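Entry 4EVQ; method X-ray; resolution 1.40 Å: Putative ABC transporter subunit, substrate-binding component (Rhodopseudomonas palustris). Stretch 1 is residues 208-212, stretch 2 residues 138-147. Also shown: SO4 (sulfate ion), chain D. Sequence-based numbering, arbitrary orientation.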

ATOM      1  N   ASP A 208      12.972 -16.023  17.891  1.00 13.23           N
ATOM      2  CA  ASP A 208      13.276 -16.806  16.712  1.00 13.86           C
ATOM      3  C   ASP A 208      12.918 -16.132  15.391  1.00 13.21           C
ATOM      4  O   ASP A 208      13.197 -16.660  14.317  1.00 14.49           O
ATOM      5  CB  ASP A 208      12.694 -18.227  16.784  1.00 16.31           C
ATOM      6  CG  ASP A 208      11.177 -18.296  16.764  1.00 16.66           C
ATOM      7  OD1 ASP A 208      10.479 -17.290  16.534  1.00 16.89           O
ATOM      8  OD2 ASP A 208      10.617 -19.403  16.945  1.00 19.35           O
ATOM      9  N   CYS A 209      12.392 -14.910  15.501  1.00 12.10           N
ATOM     10  CA  CYS A 209      12.127 -14.094  14.308  1.00 11.84           C
ATOM     11  C   CYS A 209      11.841 -12.665  14.744  1.00 11.17           C
ATOM     12  O   CYS A 209      11.466 -12.378  15.870  1.00 11.61           O
ATOM     13  CB  CYS A 209      10.905 -14.641  13.529  1.00 13.13           C
ATOM     14  SG  CYS A 209       9.374 -14.759  14.495  1.00 14.07           S
ATOM     15  N   VAL A 210      11.949 -11.780  13.754  1.00 10.41           N
ATOM     16  CA  VAL A 210      11.591 -10.373  13.880  1.00  8.27           C
ATOM     17  C   VAL A 210      10.587 -10.047  12.780  1.00  8.67           C
ATOM     18  O   VAL A 210      10.773 -10.442  11.625  1.00  9.82           O
ATOM     19  CB  VAL A 210      12.822  -9.475  13.771  1.00  9.21           C
ATOM     20  CG1 VAL A 210      12.413  -8.006  13.718  1.00 10.51           C
ATOM     21  CG2 VAL A 210      13.763  -9.714  14.952  1.00 10.86           C
ATOM     22  N   TYR A 211       9.532  -9.353  13.182  1.00  8.78           N
ATOM     23  CA  TYR A 211       8.540  -8.795  12.260  1.00  8.52           C
ATOM     24  C   TYR A 211       8.717  -7.283  12.245  1.00  7.47           C
ATOM     25  O   TYR A 211       8.588  -6.651  13.283  1.00  7.93           O
ATOM     26  CB  TYR A 211       7.135  -9.133  12.743  1.00  8.81           C
ATOM     27  CG  TYR A 211       5.974  -8.506  11.988  1.00  8.64           C
ATOM     28  CD1 TYR A 211       5.478  -9.098  10.852  1.00  9.80           C
ATOM     29  CD2 TYR A 211       5.342  -7.368  12.449  1.00  8.77           C
ATOM     30  CE1 TYR A 211       4.395  -8.552  10.196  1.00  8.85           C
ATOM     31  CE2 TYR A 211       4.257  -6.805  11.790  1.00  8.50           C
ATOM     32  CZ  TYR A 211       3.785  -7.419  10.694  1.00  9.06           C
ATOM     33  OH  TYR A 211       2.660  -6.909  10.038  1.00 10.15           O
ATOM     34  N   ALA A 212       8.989  -6.713  11.067  1.00  7.28           N
ATOM     35  CA  ALA A 212       9.233  -5.280  10.948  1.00  7.56           C
ATOM     36  C   ALA A 212       8.377  -4.669   9.857  1.00  7.80           C
ATOM     37  O   ALA A 212       8.245  -5.214   8.768  1.00  8.05           O
ATOM     38  CB  ALA A 212      10.708  -5.011  10.647  1.00  9.12           C
TER
HETATM   39  S   SO4 D 402      -9.426  -7.887  12.822  0.67 22.58           S
HETATM   40  O1  SO4 D 402      -8.058  -7.971  12.290  0.67 22.41           O
HETATM   41  O2  SO4 D 402      -9.663  -6.516  13.232  0.67 24.27           O
HETATM   42  O3  SO4 D 402     -10.343  -8.154  11.722  0.67 25.04           O
HETATM   43  O4  SO4 D 402      -9.696  -8.871  13.874  0.67 22.95           O
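Stretch 2, residues 138-147: IGRATGDAMI

Stretch 2 is a single run of helix, residues 138-147, laid nearly antiparallel along the strand 209-212: the N-to-C directions of the two axes differ by 168°, and the axes approach to 10.8 Å. The helix continues beyond both ends of the stretch, and its backbone is regular, with every phi/psi pair close to -65/-40 and i to i+4 hydrogen bonds of 2.9 to 3.1 Å between backbone N and O, from Thr142 N to Ile138 O through Ile147 N to Gly143 O. The strand is extended, so its side chains alternate. Cys209 and Tyr211 direct their CA-to-CB bonds toward the helix, whereas that of Val210 points away. The antiparallel course sets the register: Cys209 CA lies 8.7 Å from Met146 CA, and Tyr211 CA lies 8.5 Å from Gly143 CA, so going up the strand means going down the helix.

No hydrogen bond crosses between the stretches; the 228 Å² buried between them, both sides summed, comes from packing. Tyr211 contributes most from the strand. With chi1 at 174° (t) and chi2 at 85°, its side chain is extended from the backbone and its ring reaches the helix, carrying the hydroxyl past Thr142 to Gly139, where Tyr211 OH rests against the bare Gly139 CA at 3.4 Å; an ideal CB on Gly139 would lie no closer to Tyr211 OH. The hydroxyl is hydrogen-bonded elsewhere in the structure, so its approach to a carbon leaves it satisfied.

Thr142 meets the edge of the same ring, near its plane, with Thr142 CG2 3.6 Å from Tyr211 CE1. Its chi1 of -53° (m) divides the two branches: the methyl is offered to the ring, while the hydroxyl turns back along the helix, Thr142 OG1 donating to Ile138 O at 2.9 Å. That carbonyl also accepts from Thr142 N at 3.0 Å, so the polar branch is satisfied within its own helix.

One turn on, Met146, present as selenomethionine, touches both Tyr211 and Cys209. Its chi angles of -68° (m), 163° (t) and 73° (p) first extend the chain from the helix and then bend it at the selenium. Met146 SE is 4.0 Å from Tyr211 CD1 and 5.2 Å from the ring centroid, 70° off the normal, an oblique approach. The last turn, p, brings Met146 CE to 3.5 Å from Cys209 SG, the closest contact of this pair. With Cys209 in the p rotamer at 57°, its SG makes contact with that methyl.

The CA-to-CB bond of Arg140 points away from the strand, and the residue is exposed. Its long side chain, m at chi1 and t at chi2 and chi3, reaches a sulfate probably derived from the crystallisation liquor: Arg140 NE donates to SO4 O1 at 2.9 Å and Arg140 NH2 to SO4 O4 at 3.0 Å, a two-pronged grip by the guanidinium.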

ATOM      1  N   ILE A 138      -3.130  -7.433   5.989  1.00  8.13           N
ATOM      2  CA  ILE A 138      -1.811  -7.857   5.561  1.00  7.80           C
ATOM      3  C   ILE A 138      -0.963  -8.272   6.773  1.00  8.37           C
ATOM      4  O   ILE A 138      -0.220  -9.230   6.699  1.00  8.78           O
ATOM      5  CB  ILE A 138      -1.088  -6.813   4.674  1.00  8.96           C
ATOM      6  CG1 ILE A 138       0.123  -7.483   4.024  1.00  9.26           C
ATOM      7  CG2 ILE A 138      -0.717  -5.531   5.424  1.00  8.83           C
ATOM      8  CD1 ILE A 138       0.817  -6.629   2.943  1.00 11.24           C
ATOM      9  N   GLY A 139      -1.122  -7.599   7.894  1.00  8.57           N
ATOM     10  CA  GLY A 139      -0.419  -8.048   9.101  1.00  8.76           C
ATOM     11  C   GLY A 139      -0.810  -9.470   9.507  1.00  8.58           C
ATOM     12  O   GLY A 139       0.021 -10.307   9.836  1.00  9.52           O
ATOM     13  N   ARG A 140      -2.111  -9.738   9.488  1.00  9.55           N
ATOM     14  CA  ARG A 140      -2.624 -11.080   9.779  1.00  9.81           C
ATOM     15  C   ARG A 140      -2.048 -12.126   8.833  1.00  9.69           C
ATOM     16  O   ARG A 140      -1.617 -13.201   9.264  1.00 10.49           O
ATOM     17  CB  ARG A 140      -4.133 -11.135   9.665  1.00 10.27           C
ATOM     18  CG  ARG A 140      -4.842 -10.556  10.850  1.00 11.95           C
ATOM     19  CD  ARG A 140      -6.313 -10.828  10.714  1.00 13.88           C
ATOM     20  NE  ARG A 140      -7.058 -10.643  11.930  1.00 16.73           N
ATOM     21  CZ  ARG A 140      -7.209 -11.588  12.857  1.00 17.57           C
ATOM     22  NH1 ARG A 140      -6.620 -12.746  12.731  1.00 18.97           N
ATOM     23  NH2 ARG A 140      -7.932 -11.345  13.908  1.00 18.81           N
ATOM     24  N   ALA A 141      -1.988 -11.809   7.544  1.00 10.37           N
ATOM     25  CA  ALA A 141      -1.478 -12.754   6.573  1.00 10.06           C
ATOM     26  C   ALA A 141      -0.001 -13.054   6.829  1.00  9.66           C
ATOM     27  O   ALA A 141       0.447 -14.188   6.669  1.00  9.72           O
ATOM     28  CB  ALA A 141      -1.718 -12.249   5.141  1.00 11.26           C
ATOM     29  N   THR A 142       0.760 -12.046   7.229  1.00  8.10           N
ATOM     30  CA  THR A 142       2.168 -12.242   7.485  1.00  8.94           C
ATOM     31  C   THR A 142       2.347 -13.097   8.741  1.00  9.60           C
ATOM     32  O   THR A 142       3.171 -14.022   8.748  1.00 10.03           O
ATOM     33  CB  THR A 142       2.861 -10.885   7.622  1.00  8.90           C
ATOM     34  OG1 THR A 142       2.575 -10.046   6.454  1.00  9.30           O
ATOM     35  CG2 THR A 142       4.356 -11.064   7.643  1.00  9.51           C
ATOM     36  N   GLY A 143       1.613 -12.798   9.802  1.00  9.64           N
ATOM     37  CA  GLY A 143       1.684 -13.621  11.001  1.00 10.05           C
ATOM     38  C   GLY A 143       1.302 -15.071  10.769  1.00 10.79           C
ATOM     39  O   GLY A 143       1.913 -15.993  11.305  1.00 12.18           O
ATOM     40  N   ASP A 144       0.267 -15.289   9.965  1.00 11.23           N
ATOM     41  CA  ASP A 144      -0.146 -16.661   9.680  1.00 12.52           C
ATOM     42  C   ASP A 144       0.937 -17.404   8.896  1.00 12.70           C
ATOM     43  O   ASP A 144       1.184 -18.583   9.135  1.00 12.98           O
ATOM     44  CB  ASP A 144      -1.465 -16.629   8.894  1.00 14.29           C
ATOM     45  CG  ASP A 144      -2.199 -17.964   8.910  1.00 18.77           C
ATOM     46  OD1 ASP A 144      -2.270 -18.641   9.951  1.00 18.84           O
ATOM     47  OD2 ASP A 144      -2.645 -18.337   7.835  1.00 22.54           O
ATOM     48  N   ALA A 145       1.601 -16.734   7.949  1.00 12.05           N
ATOM     49  CA  ALA A 145       2.679 -17.363   7.208  1.00 12.42           C
ATOM     50  C   ALA A 145       3.850 -17.729   8.123  1.00 12.53           C
ATOM     51  O   ALA A 145       4.502 -18.765   7.963  1.00 12.70           O
ATOM     52  CB  ALA A 145       3.152 -16.409   6.117  1.00 12.99           C
HETATM   53  N   MSE A 146       4.097 -16.900   9.126  1.00 11.88           N
HETATM   54  CA  MSE A 146       5.178 -17.161  10.062  1.00 11.03           C
HETATM   55  C   MSE A 146       4.843 -18.380  10.927  1.00 13.33           C
HETATM   56  O   MSE A 146       5.730 -19.195  11.221  1.00 14.19           O
HETATM   57  CB  MSE A 146       5.476 -15.898  10.882  1.00 12.26           C
HETATM   58  CG  MSE A 146       6.071 -14.832   9.996  1.00 12.45           C
HETATM   59 SE   MSE A 146       6.051 -13.032  10.700  0.62 14.14          SE
HETATM   60  CE  MSE A 146       7.447 -13.307  12.006  1.00 13.63           C
ATOM     61  N   ILE A 147       3.600 -18.487  11.373  1.00 14.01           N
ATOM     62  CA  ILE A 147       3.194 -19.691  12.126  1.00 15.43           C
ATOM     63  C   ILE A 147       3.356 -20.899  11.224  1.00 17.32           C
ATOM     64  O   ILE A 147       3.880 -21.940  11.675  1.00 19.80           O
ATOM     65  CB  ILE A 147       1.770 -19.515  12.630  1.00 15.95           C
ATOM     66  CG1 ILE A 147       1.684 -18.442  13.744  1.00 15.52           C
ATOM     67  CG2 ILE A 147       1.209 -20.887  13.123  1.00 16.80           C
ATOM     68  CD1 ILE A 147       2.458 -18.741  15.021  1.00 15.96           C
TER